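Local coordinates for protein adenylate kinase (Cryptosporidium parvum Iowa II, PDB 3BE4) that probably transfers a phosphoryl group between ATP and AMP, and here holds the two-substrate mimic bis(adenosine)-5'-pentaphosphate, at residues A[10-16]-A[116-120]; A[124-128]-A[201-205]; A[127-131]-A[143-147]. All blocks are in the same frame, centred on the assembly; numbering follows the deposited sequence.

Contact 1 of 3, residues A[10-16]-A[116-120]; sequences LIGAPGS and IYFEI. With AP5 (bis(adenosine)-5'-pentaphosphate), chain C.
Two backbone hydrogen bonds straddle Ile-11: Phe-118 N donates to Ile-11 O at 2.8 Å, and Ile-11 N donates to Ile-116 O at 2.9 Å, both nearly straight. This is a parallel strand pair with Leu-10 opposite Ile-116 and Ile-11 opposite Tyr-117 (CA to CA 4.9 Å each); the short axes approach to 4.7 Å at 27°. Beyond Ile-11 a water takes over, accepting from Ala-13 N (2.8 Å) and donating to Phe-118 O (2.6 Å). At Gly-12 a CB would fall 2.8 Å from Phe-118 CB, so any side chain would clash.

Strand 7-12 is the central strand of the five-stranded parallel sheet, and the turn leaving it opens the P-loop, which runs on through Lys-18 to Thr-20. Ala-13 to Ser-16 form a type II turn with Gly-15 at phi 91°, psi 4°, a conformation that calls for glycine. The closing backbone bond, Ser-16 N to Ala-13 O, is weak at 3.1 Å; Ser-16 OG (chi1 p) reinforces it, donating to the same Ala-13 O at 2.7 Å. Gly-15 N then faces the polyphosphate, donating to AP5 O3G at 2.9 Å.

Leu-10, Ile-116 and Phe-118 share one face: Leu-10 CD2 lies 3.9 Å from Ile-116 CB and 4.0 Å from Phe-118 CE1, on the side that packs against helices 18-29 (Leu-10, Phe-118) and 206-216 (Ile-116, Phe-118). Ile-11 and Tyr-117 share the other, with Ile-11 CG2 4.3 Å from Tyr-117 CD1. Past the strands, Ser-16 O meets the Phe-118 ring edge at CD2 (3.5 Å), and Ser-16 CB packs on Ile-120 CG2 at 3.6 Å.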
# COMPACT_ATOMS: atom_id res chain seq x y z
N LEU A 10 5.21 -4.47 0.50
CA LEU A 10 4.46 -4.90 -0.69
C LEU A 10 4.73 -3.88 -1.85
O LEU A 10 4.62 -2.65 -1.66
CB LEU A 10 3.00 -4.87 -0.36
CG LEU A 10 2.59 -5.73 0.87
CD1 LEU A 10 1.10 -5.75 0.92
CD2 LEU A 10 3.17 -7.09 0.81
N ILE A 11 5.14 -4.33 -3.06
CA ILE A 11 5.30 -3.38 -4.14
C ILE A 11 4.33 -3.92 -5.23
O ILE A 11 4.16 -5.12 -5.44
CB ILE A 11 6.72 -3.57 -4.78
CG1 ILE A 11 7.78 -3.05 -3.81
CG2 ILE A 11 6.86 -2.68 -6.06
CD1 ILE A 11 9.20 -3.43 -4.36
N GLY A 12 3.69 -3.02 -5.91
CA GLY A 12 2.82 -3.51 -6.97
C GLY A 12 2.18 -2.24 -7.54
O GLY A 12 2.19 -1.19 -6.92
N ALA A 13 1.62 -2.42 -8.73
CA ALA A 13 0.95 -1.30 -9.43
C ALA A 13 -0.07 -0.64 -8.52
O ALA A 13 -0.68 -1.35 -7.68
CB ALA A 13 0.35 -1.80 -10.69
N PRO A 14 -0.38 0.65 -8.69
CA PRO A 14 -1.50 1.27 -8.05
C PRO A 14 -2.75 0.40 -8.36
O PRO A 14 -3.01 -0.04 -9.47
CB PRO A 14 -1.55 2.66 -8.69
CG PRO A 14 -0.76 2.47 -9.97
CD PRO A 14 0.33 1.60 -9.63
N GLY A 15 -3.54 0.05 -7.34
CA GLY A 15 -4.67 -0.73 -7.66
C GLY A 15 -4.55 -2.27 -7.64
O GLY A 15 -5.54 -3.01 -7.87
N SER A 16 -3.37 -2.78 -7.25
CA SER A 16 -3.06 -4.17 -7.36
C SER A 16 -3.59 -5.06 -6.21
O SER A 16 -3.43 -6.28 -6.35
CB SER A 16 -1.54 -4.38 -7.60
OG SER A 16 -0.80 -3.74 -6.51
N ILE A 116 7.35 -8.35 -1.30
CA ILE A 116 6.43 -9.20 -2.10
C ILE A 116 5.96 -8.30 -3.23
O ILE A 116 5.34 -7.23 -3.01
CB ILE A 116 5.20 -9.63 -1.27
CG1 ILE A 116 5.73 -10.58 -0.21
CG2 ILE A 116 4.20 -10.47 -2.16
CD1 ILE A 116 4.61 -11.21 0.77
N TYR A 117 6.15 -8.78 -4.46
CA TYR A 117 5.82 -7.97 -5.64
C TYR A 117 4.52 -8.55 -6.25
O TYR A 117 4.43 -9.76 -6.57
CB TYR A 117 6.96 -8.08 -6.65
CG TYR A 117 6.69 -7.46 -8.03
CD1 TYR A 117 5.94 -6.31 -8.21
CD2 TYR A 117 7.23 -8.07 -9.15
CE1 TYR A 117 5.65 -5.80 -9.55
CE2 TYR A 117 6.99 -7.57 -10.40
CZ TYR A 117 6.20 -6.47 -10.58
OH TYR A 117 6.06 -6.06 -11.89
N PHE A 118 3.50 -7.72 -6.37
CA PHE A 118 2.18 -8.16 -6.84
C PHE A 118 2.20 -8.00 -8.37
O PHE A 118 2.21 -6.85 -8.88
CB PHE A 118 1.09 -7.21 -6.31
CG PHE A 118 0.66 -7.51 -4.86
CD1 PHE A 118 1.61 -7.73 -3.82
CD2 PHE A 118 -0.69 -7.54 -4.55
CE1 PHE A 118 1.14 -8.01 -2.49
CE2 PHE A 118 -1.13 -7.74 -3.29
CZ PHE A 118 -0.24 -8.05 -2.21
N GLU A 119 2.27 -9.12 -9.09
CA GLU A 119 2.29 -8.99 -10.57
C GLU A 119 0.89 -8.92 -11.13
O GLU A 119 0.07 -9.77 -10.89
CB GLU A 119 3.00 -10.19 -11.17
CG GLU A 119 4.42 -10.19 -10.80
CD GLU A 119 5.21 -11.31 -11.58
OE1 GLU A 119 4.89 -12.51 -11.36
OE2 GLU A 119 6.15 -10.97 -12.37
N ILE A 120 0.67 -7.89 -11.92
CA ILE A 120 -0.73 -7.70 -12.48
C ILE A 120 -0.58 -6.72 -13.58
O ILE A 120 0.24 -5.81 -13.49
CB ILE A 120 -1.74 -7.23 -11.41
CG1 ILE A 120 -3.12 -6.98 -12.03
CG2 ILE A 120 -1.23 -6.03 -10.73
CD1 ILE A 120 -4.25 -6.83 -10.96
PA AP5 C . -2.36 4.96 -2.47
O1A AP5 C . -3.57 5.20 -1.55
O2A AP5 C . -1.35 3.98 -2.09
O3A AP5 C . -2.90 4.64 -3.94
PB AP5 C . -2.26 3.80 -5.13
O1B AP5 C . -0.81 3.79 -5.05
O2B AP5 C . -2.97 4.25 -6.41
O3B AP5 C . -2.82 2.27 -4.70
PG AP5 C . -4.25 1.83 -4.25
O1G AP5 C . -5.23 2.37 -5.24
O2G AP5 C . -4.37 2.18 -2.82
O3G AP5 C . -4.03 0.29 -4.50
PD AP5 C . -3.99 -1.03 -3.54
O1D AP5 C . -4.07 -0.58 -2.14
O2D AP5 C . -2.86 -1.83 -4.03
O3D AP5 C . -5.30 -1.81 -4.00
PE AP5 C . -6.64 -2.05 -3.18
O1E AP5 C . -7.19 -0.78 -2.80
O2E AP5 C . -6.45 -3.10 -2.10
O5F AP5 C . -1.54 6.31 -2.74
C5F AP5 C . -2.40 7.43 -2.97
C4F AP5 C . -1.44 8.48 -3.67
O4F AP5 C . -0.71 9.10 -2.64
C3F AP5 C . -0.43 8.00 -4.65
O3F AP5 C . -0.98 7.84 -5.94
C2F AP5 C . 0.52 9.21 -4.57
O2F AP5 C . -0.11 10.42 -5.16
C1F AP5 C . 0.62 9.47 -3.07
N9A AP5 C . 1.62 8.62 -2.48
C8A AP5 C . 1.32 7.54 -1.61
N7A AP5 C . 2.44 6.95 -1.21
C5A AP5 C . 3.51 7.68 -1.78
C6A AP5 C . 4.87 7.54 -1.64
N6A AP5 C . 5.56 6.56 -1.05
N1A AP5 C . 5.62 8.49 -2.38
C2A AP5 C . 4.99 9.46 -3.01
N3A AP5 C . 3.66 9.64 -3.16
C4A AP5 C . 2.88 8.72 -2.42
O5J AP5 C . -7.50 -2.78 -4.27
C5J AP5 C . -8.06 -2.00 -5.45
C4J AP5 C . -9.40 -2.68 -5.77
O4J AP5 C . -9.30 -4.06 -6.19
C3J AP5 C . -10.40 -2.56 -4.62
O3J AP5 C . -11.69 -2.33 -5.15
C2J AP5 C . -10.32 -3.98 -4.14
O2J AP5 C . -11.54 -4.38 -3.52
C1J AP5 C . -10.20 -4.89 -5.29
N9B AP5 C . -9.48 -6.12 -5.17
C8B AP5 C . -8.40 -6.37 -4.32
N7B AP5 C . -7.97 -7.62 -4.57
C5B AP5 C . -8.75 -8.17 -5.56
C6B AP5 C . -8.66 -9.36 -6.34
N6B AP5 C . -7.73 -10.27 -6.06
N1B AP5 C . -9.60 -9.57 -7.31
C2B AP5 C . -10.52 -8.55 -7.62
N3B AP5 C . -10.59 -7.35 -6.97
C4B AP5 C . -9.64 -7.11 -5.99
O HOH W 1 2.23 -4.64 -10.25

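Contact 2 of 3, residues A[124-128]-A[201-205]; sequences EIIER and NAKLP. With AP5 (bis(adenosine)-5'-pentaphosphate), chain C.
Charged pairs dominate the meeting of helix 122-130 with the loop after strand 197-201. The backbones stay apart, the nearest CA pair being Glu-124 and Lys-203 at 7.5 Å, so side chains span the gap. Glu-124, chi1 and chi2 both t, salt-bridges Lys-203 NZ through OE1 at 2.7 Å; that amine is also salt-bridged to Asp-121. Within the helix, Glu-124 OE2 takes Arg-128 NH2 at 3.0 Å and Arg-128 NE at 3.3 Å, an i to i+4 salt bridge completing a three-residue network. The CA-to-CB bond of Arg-128 (chi1 and chi2 m, chi3 t) points toward the loop.

Hydrogen bonds to the backbone come next: Arg-128 NH2 donates to Ala-202 O at 3.0 Å. A second, weak bond runs from Arg-128 NH1 to Ala-202 O at 3.4 Å. The loop is a type I turn from Asn-201 to Leu-204, combined with an Asx turn in which Asn-201 OD1 accepts from Lys-203 N at 3.0 Å; Pro-205 is the N-cap of helix 206-216. The segments together line an adenine site: AP5 N6B donates to Leu-204 O at 2.8 Å, while AP5 C6B lies over one face of the guanidinium, 3.3 Å from Arg-128 NH1.

Two waters bridge the gap. One donates to Glu-124 OE2 (2.9 Å) and Lys-203 O (3.1 Å); the other accepts from Arg-128 NH1 (3.2 Å) and donates to Ala-202 O (2.9 Å).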
# COMPACT_ATOMS: atom_id res chain seq x y z
N GLU A 124 -6.07 -5.00 -16.25
CA GLU A 124 -6.87 -5.50 -15.10
C GLU A 124 -6.87 -4.45 -14.05
O GLU A 124 -7.87 -4.30 -13.32
CB GLU A 124 -6.30 -6.80 -14.54
CG GLU A 124 -7.35 -7.37 -13.57
CD GLU A 124 -7.41 -8.83 -13.37
OE1 GLU A 124 -6.65 -9.60 -13.90
OE2 GLU A 124 -8.30 -9.13 -12.53
N ILE A 125 -5.78 -3.70 -13.86
CA ILE A 125 -5.84 -2.61 -12.78
C ILE A 125 -6.98 -1.64 -13.08
O ILE A 125 -7.55 -1.13 -12.21
CB ILE A 125 -4.46 -1.76 -12.82
CG1 ILE A 125 -3.37 -2.76 -12.30
CG2 ILE A 125 -4.55 -0.42 -12.18
CD1 ILE A 125 -3.66 -3.00 -10.72
N ILE A 126 -7.24 -1.28 -14.34
CA ILE A 126 -8.29 -0.35 -14.64
C ILE A 126 -9.63 -0.93 -14.20
O ILE A 126 -10.34 -0.14 -13.62
CB ILE A 126 -8.36 -0.12 -16.15
CG1 ILE A 126 -7.04 0.53 -16.64
CG2 ILE A 126 -9.60 0.60 -16.57
CD1 ILE A 126 -6.68 1.59 -16.08
N GLU A 127 -9.80 -2.26 -14.26
CA GLU A 127 -11.07 -2.88 -13.89
C GLU A 127 -11.03 -2.91 -12.34
O GLU A 127 -12.14 -2.76 -11.69
CB GLU A 127 -10.97 -4.33 -14.40
CG GLU A 127 -12.16 -5.16 -13.87
CD GLU A 127 -13.54 -4.73 -14.33
OE1 GLU A 127 -13.60 -3.84 -15.27
OE2 GLU A 127 -14.46 -5.51 -13.88
N ARG A 128 -9.88 -3.14 -11.74
CA ARG A 128 -9.90 -3.14 -10.22
C ARG A 128 -10.30 -1.77 -9.67
O ARG A 128 -11.16 -1.65 -8.76
CB ARG A 128 -8.51 -3.46 -9.61
CG ARG A 128 -7.90 -4.80 -10.08
CD ARG A 128 -8.78 -5.92 -9.44
NE ARG A 128 -8.36 -7.28 -9.83
CZ ARG A 128 -7.35 -8.00 -9.23
NH1 ARG A 128 -6.67 -7.54 -8.19
NH2 ARG A 128 -7.14 -9.26 -9.74
N ASN A 201 0.94 -13.78 -7.86
CA ASN A 201 0.06 -13.50 -9.03
C ASN A 201 -1.14 -12.74 -8.55
O ASN A 201 -2.06 -13.27 -7.96
CB ASN A 201 -0.39 -14.82 -9.68
CG ASN A 201 -1.25 -14.54 -10.88
OD1 ASN A 201 -1.51 -13.36 -11.27
ND2 ASN A 201 -1.63 -15.63 -11.53
N ALA A 202 -1.09 -11.44 -8.67
CA ALA A 202 -2.18 -10.59 -8.12
C ALA A 202 -3.44 -10.62 -9.00
O ALA A 202 -4.45 -10.02 -8.64
CB ALA A 202 -1.67 -9.15 -7.85
N LYS A 203 -3.38 -11.26 -10.19
CA LYS A 203 -4.55 -11.37 -11.05
C LYS A 203 -5.58 -12.35 -10.49
O LYS A 203 -6.76 -12.31 -10.91
CB LYS A 203 -4.11 -11.77 -12.47
CG LYS A 203 -3.41 -10.67 -13.20
CD LYS A 203 -2.94 -11.23 -14.63
CE LYS A 203 -4.10 -11.52 -15.59
NZ LYS A 203 -4.99 -10.27 -15.92
N LEU A 204 -5.19 -13.25 -9.58
CA LEU A 204 -6.12 -14.21 -9.10
C LEU A 204 -7.16 -13.66 -8.12
O LEU A 204 -7.05 -12.57 -7.58
CB LEU A 204 -5.28 -15.23 -8.26
CG LEU A 204 -4.26 -16.03 -9.09
CD1 LEU A 204 -3.28 -16.79 -8.32
CD2 LEU A 204 -5.02 -16.92 -10.05
N PRO A 205 -8.20 -14.43 -7.82
CA PRO A 205 -9.15 -13.96 -6.79
C PRO A 205 -8.50 -13.65 -5.44
O PRO A 205 -7.45 -14.25 -5.12
CB PRO A 205 -10.17 -15.12 -6.67
CG PRO A 205 -10.02 -15.83 -8.05
CD PRO A 205 -8.59 -15.72 -8.45
PA AP5 C . -2.36 4.96 -2.47
O1A AP5 C . -3.57 5.20 -1.55
O2A AP5 C . -1.35 3.98 -2.09
O3A AP5 C . -2.90 4.64 -3.94
PB AP5 C . -2.26 3.80 -5.13
O1B AP5 C . -0.81 3.79 -5.05
O2B AP5 C . -2.97 4.25 -6.41
O3B AP5 C . -2.82 2.27 -4.70
PG AP5 C . -4.25 1.83 -4.25
O1G AP5 C . -5.23 2.37 -5.24
O2G AP5 C . -4.37 2.18 -2.82
O3G AP5 C . -4.03 0.29 -4.50
PD AP5 C . -3.99 -1.03 -3.54
O1D AP5 C . -4.07 -0.58 -2.14
O2D AP5 C . -2.86 -1.83 -4.03
O3D AP5 C . -5.30 -1.81 -4.00
PE AP5 C . -6.64 -2.05 -3.18
O1E AP5 C . -7.19 -0.78 -2.80
O2E AP5 C . -6.45 -3.10 -2.10
O5F AP5 C . -1.54 6.31 -2.74
C5F AP5 C . -2.40 7.43 -2.97
C4F AP5 C . -1.44 8.48 -3.67
O4F AP5 C . -0.71 9.10 -2.64
C3F AP5 C . -0.43 8.00 -4.65
O3F AP5 C . -0.98 7.84 -5.94
C2F AP5 C . 0.52 9.21 -4.57
O2F AP5 C . -0.11 10.42 -5.16
C1F AP5 C . 0.62 9.47 -3.07
N9A AP5 C . 1.62 8.62 -2.48
C8A AP5 C . 1.32 7.54 -1.61
N7A AP5 C . 2.44 6.95 -1.21
C5A AP5 C . 3.51 7.68 -1.78
C6A AP5 C . 4.87 7.54 -1.64
N6A AP5 C . 5.56 6.56 -1.05
N1A AP5 C . 5.62 8.49 -2.38
C2A AP5 C . 4.99 9.46 -3.01
N3A AP5 C . 3.66 9.64 -3.16
C4A AP5 C . 2.88 8.72 -2.42
O5J AP5 C . -7.50 -2.78 -4.27
C5J AP5 C . -8.06 -2.00 -5.45
C4J AP5 C . -9.40 -2.68 -5.77
O4J AP5 C . -9.30 -4.06 -6.19
C3J AP5 C . -10.40 -2.56 -4.62
O3J AP5 C . -11.69 -2.33 -5.15
C2J AP5 C . -10.32 -3.98 -4.14
O2J AP5 C . -11.54 -4.38 -3.52
C1J AP5 C . -10.20 -4.89 -5.29
N9B AP5 C . -9.48 -6.12 -5.17
C8B AP5 C . -8.40 -6.37 -4.32
N7B AP5 C . -7.97 -7.62 -4.57
C5B AP5 C . -8.75 -8.17 -5.56
C6B AP5 C . -8.66 -9.36 -6.34
N6B AP5 C . -7.73 -10.27 -6.06
N1B AP5 C . -9.60 -9.57 -7.31
C2B AP5 C . -10.52 -8.55 -7.62
N3B AP5 C . -10.59 -7.35 -6.97
C4B AP5 C . -9.64 -7.11 -5.99
O HOH W 2 -8.76 -11.92 -13.27
O HOH W 3 -4.57 -8.76 -6.05

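Contact 3 of 3, residues A[127-131]-A[143-147]; sequences ERISG and HVKYN. With AP5 (bis(adenosine)-5'-pentaphosphate), chain C.
This is a mainly polar contact between the C-terminal end of helix 122-130 and the lid loop that leaves strand 141-143, beside the AP5 adenine that lies over the guanidinium of Arg-128, itself salt-bridged to Glu-124. The backbones come closest at Gly-131 and His-143 (CA to CA 5.0 Å), where Val-144 N donates to Gly-131 O at 2.9 Å. His-143, chi1 t, lays its ring face against Gly-131 CA, a CH-pi contact 3.6 Å from the centroid; a CB on Gly-131 would clash with the ring. From the same ring, His-143 NE2 donates almost linearly to Glu-127 O at 3.0 Å, and His-143 ND1 accepts from Lys-145 N (3.0 Å) and Tyr-146 N (3.2 Å). Glu-127 OE2 receives Lys-145 NZ in a salt bridge and Tyr-146 OH in a hydrogen bond, each at 2.7 Å. Tyr-146 CB also approaches AP5 C2B to 3.3 Å. With both imidazole nitrogens engaged, one as donor and one as acceptor, His-143 is expected to be the neutral NE2-protonated tautomer.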
# COMPACT_ATOMS: atom_id res chain seq x y z
N GLU A 127 -9.80 -2.26 -14.26
CA GLU A 127 -11.07 -2.88 -13.89
C GLU A 127 -11.03 -2.91 -12.34
O GLU A 127 -12.14 -2.76 -11.69
CB GLU A 127 -10.97 -4.33 -14.40
CG GLU A 127 -12.16 -5.16 -13.87
CD GLU A 127 -13.54 -4.73 -14.33
OE1 GLU A 127 -13.60 -3.84 -15.27
OE2 GLU A 127 -14.46 -5.51 -13.88
N ARG A 128 -9.88 -3.14 -11.74
CA ARG A 128 -9.90 -3.14 -10.22
C ARG A 128 -10.30 -1.77 -9.67
O ARG A 128 -11.16 -1.65 -8.76
CB ARG A 128 -8.51 -3.46 -9.61
CG ARG A 128 -7.90 -4.80 -10.08
CD ARG A 128 -8.78 -5.92 -9.44
NE ARG A 128 -8.36 -7.28 -9.83
CZ ARG A 128 -7.35 -8.00 -9.23
NH1 ARG A 128 -6.67 -7.54 -8.19
NH2 ARG A 128 -7.14 -9.26 -9.74
N ILE A 129 -9.77 -0.69 -10.24
CA ILE A 129 -10.02 0.69 -9.70
C ILE A 129 -11.47 1.07 -10.02
O ILE A 129 -12.15 1.67 -9.22
CB ILE A 129 -8.93 1.67 -10.35
CG1 ILE A 129 -7.60 1.41 -9.72
CG2 ILE A 129 -9.51 3.02 -10.03
CD1 ILE A 129 -6.47 2.24 -10.36
N SER A 130 -11.94 0.68 -11.20
CA SER A 130 -13.26 1.16 -11.63
C SER A 130 -14.38 0.66 -10.70
O SER A 130 -15.36 1.39 -10.51
CB SER A 130 -13.52 0.80 -13.08
OG SER A 130 -13.78 -0.50 -13.12
N GLY A 131 -14.21 -0.46 -10.05
CA GLY A 131 -15.23 -0.97 -9.11
C GLY A 131 -14.97 -0.61 -7.66
O GLY A 131 -15.78 -1.05 -6.83
N HIS A 143 -14.96 -3.92 -3.57
CA HIS A 143 -15.08 -3.84 -5.06
C HIS A 143 -16.52 -4.29 -5.36
O HIS A 143 -16.89 -5.41 -4.94
CB HIS A 143 -14.08 -4.78 -5.73
CG HIS A 143 -13.99 -4.47 -7.22
ND1 HIS A 143 -14.98 -4.92 -8.11
CD2 HIS A 143 -13.06 -3.83 -7.95
CE1 HIS A 143 -14.66 -4.51 -9.34
NE2 HIS A 143 -13.50 -3.85 -9.26
N VAL A 144 -17.25 -3.51 -6.14
CA VAL A 144 -18.65 -3.83 -6.38
C VAL A 144 -18.88 -5.14 -7.07
O VAL A 144 -19.96 -5.81 -6.83
CB VAL A 144 -19.24 -2.60 -7.06
CG1 VAL A 144 -18.74 -2.48 -8.53
CG2 VAL A 144 -20.75 -2.51 -6.83
N LYS A 145 -17.91 -5.66 -7.86
CA LYS A 145 -18.03 -6.98 -8.45
C LYS A 145 -17.33 -8.08 -7.63
O LYS A 145 -17.91 -9.21 -7.48
CB LYS A 145 -17.37 -6.95 -9.84
CG LYS A 145 -18.02 -6.04 -10.83
CD LYS A 145 -17.25 -6.27 -12.17
CE LYS A 145 -17.86 -5.39 -13.17
NZ LYS A 145 -17.07 -5.67 -14.55
N TYR A 146 -16.07 -7.83 -7.23
CA TYR A 146 -15.15 -8.98 -6.85
C TYR A 146 -14.93 -9.01 -5.35
O TYR A 146 -14.38 -10.04 -4.85
CB TYR A 146 -13.80 -8.80 -7.53
CG TYR A 146 -14.00 -8.65 -8.99
CD1 TYR A 146 -14.74 -9.57 -9.79
CD2 TYR A 146 -13.39 -7.51 -9.65
CE1 TYR A 146 -14.94 -9.35 -11.16
CE2 TYR A 146 -13.59 -7.34 -10.95
CZ TYR A 146 -14.28 -8.26 -11.70
OH TYR A 146 -14.54 -8.06 -13.07
N ASN A 147 -15.36 -8.02 -4.59
CA ASN A 147 -15.19 -8.02 -3.15
C ASN A 147 -16.13 -7.03 -2.50
O ASN A 147 -15.76 -6.07 -1.82
CB ASN A 147 -13.74 -7.70 -2.75
CG ASN A 147 -13.43 -8.14 -1.34
OD1 ASN A 147 -14.19 -8.96 -0.75
ND2 ASN A 147 -12.33 -7.70 -0.83
PA AP5 C . -2.36 4.96 -2.47
O1A AP5 C . -3.57 5.20 -1.55
O2A AP5 C . -1.35 3.98 -2.09
O3A AP5 C . -2.90 4.64 -3.94
PB AP5 C . -2.26 3.80 -5.13
O1B AP5 C . -0.81 3.79 -5.05
O2B AP5 C . -2.97 4.25 -6.41
O3B AP5 C . -2.82 2.27 -4.70
PG AP5 C . -4.25 1.83 -4.25
O1G AP5 C . -5.23 2.37 -5.24
O2G AP5 C . -4.37 2.18 -2.82
O3G AP5 C . -4.03 0.29 -4.50
PD AP5 C . -3.99 -1.03 -3.54
O1D AP5 C . -4.07 -0.58 -2.14
O2D AP5 C . -2.86 -1.83 -4.03
O3D AP5 C . -5.30 -1.81 -4.00
PE AP5 C . -6.64 -2.05 -3.18
O1E AP5 C . -7.19 -0.78 -2.80
O2E AP5 C . -6.45 -3.10 -2.10
O5F AP5 C . -1.54 6.31 -2.74
C5F AP5 C . -2.40 7.43 -2.97
C4F AP5 C . -1.44 8.48 -3.67
O4F AP5 C . -0.71 9.10 -2.64
C3F AP5 C . -0.43 8.00 -4.65
O3F AP5 C . -0.98 7.84 -5.94
C2F AP5 C . 0.52 9.21 -4.57
O2F AP5 C . -0.11 10.42 -5.16
C1F AP5 C . 0.62 9.47 -3.07
N9A AP5 C . 1.62 8.62 -2.48
C8A AP5 C . 1.32 7.54 -1.61
N7A AP5 C . 2.44 6.95 -1.21
C5A AP5 C . 3.51 7.68 -1.78
C6A AP5 C . 4.87 7.54 -1.64
N6A AP5 C . 5.56 6.56 -1.05
N1A AP5 C . 5.62 8.49 -2.38
C2A AP5 C . 4.99 9.46 -3.01
N3A AP5 C . 3.66 9.64 -3.16
C4A AP5 C . 2.88 8.72 -2.42
O5J AP5 C . -7.50 -2.78 -4.27
C5J AP5 C . -8.06 -2.00 -5.45
C4J AP5 C . -9.40 -2.68 -5.77
O4J AP5 C . -9.30 -4.06 -6.19
C3J AP5 C . -10.40 -2.56 -4.62
O3J AP5 C . -11.69 -2.33 -5.15
C2J AP5 C . -10.32 -3.98 -4.14
O2J AP5 C . -11.54 -4.38 -3.52
C1J AP5 C . -10.20 -4.89 -5.29
N9B AP5 C . -9.48 -6.12 -5.17
C8B AP5 C . -8.40 -6.37 -4.32
N7B AP5 C . -7.97 -7.62 -4.57
C5B AP5 C . -8.75 -8.17 -5.56
C6B AP5 C . -8.66 -9.36 -6.34
N6B AP5 C . -7.73 -10.27 -6.06
N1B AP5 C . -9.60 -9.57 -7.31
C2B AP5 C . -10.52 -8.55 -7.62
N3B AP5 C . -10.59 -7.35 -6.97
C4B AP5 C . -9.64 -7.11 -5.99

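From the N terminus, contact 1 comes first, joining the strand that enters the P-loop to strand 114-119 and closing a long loop that contains strands 32-35 and 86-89. The chain then passes directly into helix 122-130, from which contacts 2 and 3 both start, sharing Glu-127 and Arg-128. Contact 3 closes a short excursion through the hairpin 132-134/141-143, and this span falls within the longer one that contact 2 closes at 201-205. Contact 1 precedes both in series, yet touches contact 2 through Glu-119 O and Ala-202 N, 3.0 Å apart. Helix 122-130 thus lies between the P-loop turn, the lid and the loop before helix 206-216, around AP5.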